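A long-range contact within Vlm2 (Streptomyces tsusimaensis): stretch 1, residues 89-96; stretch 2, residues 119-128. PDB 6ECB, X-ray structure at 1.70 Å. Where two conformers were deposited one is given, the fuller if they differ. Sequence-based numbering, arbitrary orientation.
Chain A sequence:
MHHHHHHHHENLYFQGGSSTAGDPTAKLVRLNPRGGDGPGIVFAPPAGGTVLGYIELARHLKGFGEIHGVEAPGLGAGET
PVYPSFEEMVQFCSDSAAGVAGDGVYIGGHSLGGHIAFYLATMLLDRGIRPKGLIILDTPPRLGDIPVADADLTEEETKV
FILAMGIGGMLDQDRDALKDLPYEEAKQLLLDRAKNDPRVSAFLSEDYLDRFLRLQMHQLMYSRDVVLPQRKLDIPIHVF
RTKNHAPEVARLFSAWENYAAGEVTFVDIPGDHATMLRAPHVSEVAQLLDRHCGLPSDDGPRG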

# COMPACT_ATOMS: atom_id res chain seq x y z
N MET A 89 -13.37 -2.76 -4.23
CA MET A 89 -12.28 -1.96 -3.67
C MET A 89 -11.61 -1.11 -4.74
O MET A 89 -11.34 0.08 -4.53
CB MET A 89 -11.27 -2.88 -2.99
CG MET A 89 -10.19 -2.14 -2.22
SD MET A 89 -10.86 -1.07 -0.91
CE MET A 89 -9.31 -0.31 -0.42
N VAL A 90 -11.38 -1.70 -5.92
CA VAL A 90 -10.78 -0.95 -7.02
C VAL A 90 -11.67 0.23 -7.38
O VAL A 90 -11.19 1.35 -7.62
CB VAL A 90 -10.55 -1.86 -8.23
CG1 VAL A 90 -10.17 -1.00 -9.46
CG2 VAL A 90 -9.46 -2.88 -7.93
N GLN A 91 -12.98 -0.01 -7.43
CA GLN A 91 -13.93 1.05 -7.74
C GLN A 91 -13.89 2.15 -6.70
O GLN A 91 -13.84 3.34 -7.05
CB GLN A 91 -15.33 0.44 -7.88
CG GLN A 91 -16.39 1.44 -8.22
CD GLN A 91 -16.23 1.96 -9.64
OE1 GLN A 91 -16.13 3.16 -9.87
NE2 GLN A 91 -16.22 1.03 -10.60
N PHE A 92 -13.92 1.78 -5.41
CA PHE A 92 -13.84 2.78 -4.36
C PHE A 92 -12.58 3.63 -4.54
O PHE A 92 -12.61 4.86 -4.43
CB PHE A 92 -13.80 2.15 -2.97
CG PHE A 92 -15.12 1.64 -2.45
CD1 PHE A 92 -16.20 2.49 -2.28
CD2 PHE A 92 -15.24 0.32 -2.04
CE1 PHE A 92 -17.40 2.02 -1.75
CE2 PHE A 92 -16.42 -0.16 -1.51
CZ PHE A 92 -17.51 0.68 -1.37
N CYS A 93 -11.45 2.96 -4.79
CA CYS A 93 -10.17 3.65 -4.84
C CYS A 93 -10.04 4.50 -6.09
O CYS A 93 -9.46 5.60 -6.05
CB CYS A 93 -9.04 2.63 -4.75
SG CYS A 93 -8.88 1.86 -3.14
N SER A 94 -10.57 4.01 -7.21
CA SER A 94 -10.58 4.79 -8.45
C SER A 94 -11.38 6.07 -8.27
O SER A 94 -10.92 7.17 -8.61
CB SER A 94 -11.17 3.97 -9.60
OG SER A 94 -10.46 2.78 -9.84
N ASP A 95 -12.58 5.94 -7.72
CA ASP A 95 -13.42 7.09 -7.50
C ASP A 95 -12.74 8.11 -6.62
O ASP A 95 -12.85 9.31 -6.86
CB ASP A 95 -14.74 6.67 -6.87
CG ASP A 95 -15.66 5.96 -7.85
OD1 ASP A 95 -15.41 5.95 -9.07
OD2 ASP A 95 -16.67 5.42 -7.37
N SER A 96 -12.06 7.66 -5.57
CA SER A 96 -11.36 8.59 -4.68
C SER A 96 -10.13 9.19 -5.36
O SER A 96 -9.87 10.40 -5.24
CB SER A 96 -10.98 7.84 -3.39
OG SER A 96 -10.27 8.64 -2.47
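Stretch 2 119-128: YLATMLLDRG

Stretch 2 is helical from Tyr119 to Asp126, the end of a longer helix, and Arg127 is the first residue to leave helical angles. Its axis passes 8.9 Å from that of the stretch 1 helix, and the two N-to-C directions differ by 58° (signed crossing angle -58°), so the helices cross obliquely. The backbones come nearest at Ser94 and Leu120, whose CA atoms are 5.1 Å apart, where the short serine side chain takes up little room.

Ser94 and Met123 each have 75 Å² covered, the largest areas in the contact. Met123, with its CA-to-CB bond directed toward stretch 1, chi1 and chi2 both t and chi3 m, is long, unbranched and flexible, and brings its SD to 3.1 Å from Ser94 OG. The serine hydroxyl donates a hydrogen bond to Val90 O of its own helix (2.7 Å between OG and O); a polar group is thereby satisfied in a buried, largely apolar setting.

One turn earlier, Val90 has its CA-to-CB bond directed toward stretch 2. Both methyls reach Tyr119 CB, CG2 at 3.7 Å and CG1 at 3.8 Å, and CG1 also lies 3.6 Å from Met123 CE and 3.8 Å from Leu120 N. A short, branched, apolar side chain suits a buried position that meets three residues this closely. Leu120, apolar and buried, starts sideways but reaches back with both chi angles t, placing CD1 3.7 Å from Cys93 CB.

At the exposed margin the contact turns polar. Arg127, just past the helix, has its CA-to-CB bond directed toward stretch 1 and forms a salt bridge with Asp95, NH1 to OD1 at 3.3 Å; opposite charges suit a place where both side chains can also meet solvent. No hydrogen bond joins the stretches, and the contact buries 423 Å² in all.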

# COMPACT_ATOMS: atom_id res chain seq x y z
N TYR A 119 -5.06 -1.98 -11.15
CA TYR A 119 -6.43 -1.98 -11.65
C TYR A 119 -7.07 -0.59 -11.54
O TYR A 119 -7.85 -0.21 -12.43
CB TYR A 119 -7.25 -3.01 -10.88
CG TYR A 119 -7.21 -4.40 -11.48
CD1 TYR A 119 -6.23 -5.30 -11.15
CD2 TYR A 119 -8.22 -4.82 -12.33
CE1 TYR A 119 -6.20 -6.56 -11.68
CE2 TYR A 119 -8.21 -6.09 -12.85
CZ TYR A 119 -7.19 -6.95 -12.53
OH TYR A 119 -7.19 -8.24 -13.06
N LEU A 120 -6.72 0.16 -10.50
CA LEU A 120 -7.14 1.55 -10.35
C LEU A 120 -6.70 2.38 -11.55
O LEU A 120 -7.49 3.11 -12.17
CB LEU A 120 -6.51 2.11 -9.05
CG LEU A 120 -6.95 3.38 -8.40
CD1 LEU A 120 -6.26 3.41 -7.04
CD2 LEU A 120 -6.57 4.51 -9.29
N ALA A 121 -5.42 2.25 -11.90
CA ALA A 121 -4.91 2.95 -13.07
C ALA A 121 -5.66 2.56 -14.34
O ALA A 121 -5.97 3.42 -15.17
CB ALA A 121 -3.42 2.69 -13.22
N THR A 122 -5.96 1.26 -14.52
CA THR A 122 -6.68 0.89 -15.73
C THR A 122 -8.06 1.51 -15.75
O THR A 122 -8.53 1.97 -16.80
CB THR A 122 -6.79 -0.64 -15.93
OG1 THR A 122 -7.76 -1.19 -15.05
CG2 THR A 122 -5.48 -1.33 -15.72
N MET A 123 -8.71 1.58 -14.58
CA MET A 123 -10.03 2.19 -14.51
C MET A 123 -9.98 3.69 -14.80
O MET A 123 -10.86 4.22 -15.49
CB MET A 123 -10.65 1.95 -13.13
CG MET A 123 -12.11 2.31 -13.00
SD MET A 123 -12.82 1.56 -11.50
CE MET A 123 -12.71 -0.18 -11.85
N LEU A 124 -8.97 4.40 -14.29
CA LEU A 124 -8.84 5.81 -14.61
C LEU A 124 -8.65 6.01 -16.12
O LEU A 124 -9.27 6.88 -16.71
CB LEU A 124 -7.67 6.42 -13.84
CG LEU A 124 -7.90 6.51 -12.32
CD1 LEU A 124 -6.62 6.95 -11.65
CD2 LEU A 124 -9.04 7.45 -11.96
N LEU A 125 -7.80 5.20 -16.74
CA LEU A 125 -7.60 5.35 -18.18
C LEU A 125 -8.90 5.16 -18.94
O LEU A 125 -9.20 5.89 -19.89
CB LEU A 125 -6.56 4.36 -18.67
CG LEU A 125 -5.14 4.57 -18.16
CD1 LEU A 125 -4.29 3.37 -18.56
CD2 LEU A 125 -4.54 5.80 -18.71
N ASP A 126 -9.70 4.18 -18.52
CA ASP A 126 -10.98 3.93 -19.18
C ASP A 126 -11.92 5.11 -19.06
O ASP A 126 -12.81 5.27 -19.90
CB ASP A 126 -11.64 2.69 -18.58
CG ASP A 126 -10.97 1.41 -18.96
OD1 ASP A 126 -10.11 1.39 -19.86
OD2 ASP A 126 -11.30 0.40 -18.34
N ARG A 127 -11.77 5.92 -18.01
CA ARG A 127 -12.58 7.11 -17.81
C ARG A 127 -11.94 8.37 -18.39
O ARG A 127 -12.48 9.46 -18.18
CB ARG A 127 -12.83 7.36 -16.31
CG ARG A 127 -13.46 6.23 -15.54
CD ARG A 127 -13.43 6.51 -14.02
NE ARG A 127 -13.89 7.87 -13.71
CZ ARG A 127 -14.04 8.35 -12.47
NH1 ARG A 127 -13.77 7.57 -11.42
NH2 ARG A 127 -14.46 9.60 -12.28
N GLY A 128 -10.83 8.26 -19.11
CA GLY A 128 -10.24 9.45 -19.71
C GLY A 128 -9.34 10.23 -18.78
O GLY A 128 -9.21 11.45 -18.93